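Long-range contact in protein mini spindles (Drosophila melanogaster, PDB 5VJC), which probably binds tubulin through its TOG domains and so promotes microtubule dynamics and the formation of the mitotic spindle: residues 127-132 against 161-166. Residues are numbered along the deposited sequence; the frame is centred on the assembly and turned at random.
Sequences YILAEN and RQVILV
Tyr-127 meets Val-166 of helix 150-166 through its backbone: the carbonyl O lies 3.3 Å from CG1 of Val-166, while the phenol turns elsewhere, packing on Leu-89 and Leu-122 and hydrogen bonding through OH to Glu-133 and Lys-14. The CA atoms come nearest each other at Ile-128 and Val-166, 5.1 Å apart; the isoleucine CB points away, though the end of its side chain bends back nearer. The one direct hydrogen bond follows at Leu-129, whose N donates to Val-166 O over 3.0 Å, nearly along the C=O axis (165°). A loop between two helices of a HEAT-repeat TOG domain is thus tied by backbone to Val-166 of the second helix onward. Water 1 doubles the link, donating to Leu-129 O at 2.8 Å and to Val-166 O, so the valine carbonyl accepts twice. The Leu-129 side chain crosses Val-166 obliquely, CG 3.9 Å from CG2, the valine methyl crowded between its own backbone N and carbonyl carbon. CD1 of Leu-129 reaches on loosely to CG1 of Val-163, a turn earlier, where Phe-119 of helix 105-124 packs against both valines. Ala-130 then occupies the N-cap position of helix 131-142, its N hydrogen-bonded to Glu-133 OE1.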
# COMPACT_ATOMS: atom_id res chain seq x y z
N TYR A 127 5.11 -14.39 9.86
CA TYR A 127 5.89 -14.22 8.64
C TYR A 127 6.33 -12.76 8.53
O TYR A 127 5.59 -11.85 8.90
CB TYR A 127 5.08 -14.65 7.42
CG TYR A 127 5.79 -14.45 6.08
CD1 TYR A 127 6.79 -15.33 5.67
CD2 TYR A 127 5.46 -13.38 5.25
CE1 TYR A 127 7.47 -15.14 4.46
CE2 TYR A 127 6.10 -13.19 4.02
CZ TYR A 127 7.11 -14.08 3.64
OH TYR A 127 7.76 -13.89 2.43
N ILE A 128 7.54 -12.57 8.03
CA ILE A 128 8.16 -11.28 7.77
C ILE A 128 8.26 -11.07 6.27
O ILE A 128 8.88 -11.89 5.60
CB ILE A 128 9.57 -11.25 8.39
CG1 ILE A 128 9.45 -11.28 9.91
CG2 ILE A 128 10.36 -10.03 7.94
CD1 ILE A 128 8.60 -10.19 10.42
N LEU A 129 7.64 -10.02 5.71
CA LEU A 129 7.72 -9.80 4.27
C LEU A 129 9.15 -9.61 3.80
O LEU A 129 9.95 -8.89 4.42
CB LEU A 129 6.92 -8.58 3.80
CG LEU A 129 5.39 -8.44 3.82
CD1 LEU A 129 4.99 -7.21 2.99
CD2 LEU A 129 4.69 -9.67 3.30
N ALA A 130 9.49 -10.26 2.69
CA ALA A 130 10.73 -9.96 2.00
C ALA A 130 10.70 -8.49 1.58
O ALA A 130 9.62 -7.92 1.33
CB ALA A 130 10.90 -10.85 0.77
N GLU A 131 11.87 -7.86 1.51
CA GLU A 131 12.01 -6.50 0.99
C GLU A 131 11.28 -6.36 -0.38
O GLU A 131 10.57 -5.37 -0.63
CB GLU A 131 13.49 -6.13 0.86
CG GLU A 131 13.73 -4.81 0.20
CD GLU A 131 13.10 -3.67 0.98
OE1 GLU A 131 13.37 -3.61 2.20
OE2 GLU A 131 12.33 -2.87 0.39
N ASN A 132 11.42 -7.37 -1.22
CA ASN A 132 10.81 -7.35 -2.55
C ASN A 132 9.29 -7.42 -2.50
O ASN A 132 8.62 -6.79 -3.29
CB ASN A 132 11.33 -8.50 -3.40
CG ASN A 132 12.84 -8.54 -3.42
OD1 ASN A 132 13.49 -8.76 -2.38
ND2 ASN A 132 13.41 -8.31 -4.59
N ARG A 161 -2.71 -1.22 7.38
CA ARG A 161 -2.42 -1.25 8.81
C ARG A 161 -2.11 -2.65 9.32
O ARG A 161 -1.68 -2.81 10.46
CB ARG A 161 -3.58 -0.62 9.58
CG ARG A 161 -3.58 0.89 9.35
CD ARG A 161 -4.79 1.57 9.98
NE ARG A 161 -4.84 2.97 9.59
CZ ARG A 161 -5.68 3.86 10.09
NH1 ARG A 161 -6.53 3.51 11.05
NH2 ARG A 161 -5.64 5.12 9.66
N GLN A 162 -2.28 -3.64 8.44
CA GLN A 162 -1.72 -4.96 8.66
C GLN A 162 -0.29 -5.06 8.12
O GLN A 162 0.55 -5.69 8.73
CB GLN A 162 -2.56 -6.02 7.99
CG GLN A 162 -3.94 -6.19 8.58
CD GLN A 162 -4.72 -7.18 7.78
OE1 GLN A 162 -4.96 -6.97 6.57
NE2 GLN A 162 -5.08 -8.30 8.41
N VAL A 163 -0.03 -4.45 6.96
CA VAL A 163 1.30 -4.50 6.36
C VAL A 163 2.37 -3.99 7.32
O VAL A 163 3.45 -4.59 7.43
CB VAL A 163 1.35 -3.69 5.05
CG1 VAL A 163 2.77 -3.62 4.53
CG2 VAL A 163 0.43 -4.33 4.00
N ILE A 164 2.07 -2.91 8.04
CA ILE A 164 3.07 -2.32 8.92
C ILE A 164 3.43 -3.25 10.07
O ILE A 164 4.43 -3.02 10.73
CB ILE A 164 2.62 -0.97 9.53
CG1 ILE A 164 1.36 -1.17 10.37
CG2 ILE A 164 2.40 0.05 8.44
CD1 ILE A 164 0.63 0.13 10.69
N LEU A 165 2.64 -4.28 10.31
CA LEU A 165 2.97 -5.25 11.36
C LEU A 165 3.96 -6.29 10.85
O LEU A 165 4.60 -6.97 11.65
CB LEU A 165 1.70 -5.93 11.87
CG LEU A 165 0.64 -4.93 12.38
CD1 LEU A 165 -0.66 -5.62 12.79
CD2 LEU A 165 1.21 -4.11 13.53
N VAL A 166 4.11 -6.42 9.53
CA VAL A 166 4.98 -7.45 8.97
C VAL A 166 6.01 -6.90 7.98
O VAL A 166 6.65 -7.67 7.26
CB VAL A 166 4.18 -8.57 8.25
CG1 VAL A 166 3.38 -9.40 9.25
CG2 VAL A 166 3.29 -7.98 7.11
O HOH W 1 9.52 -7.27 6.61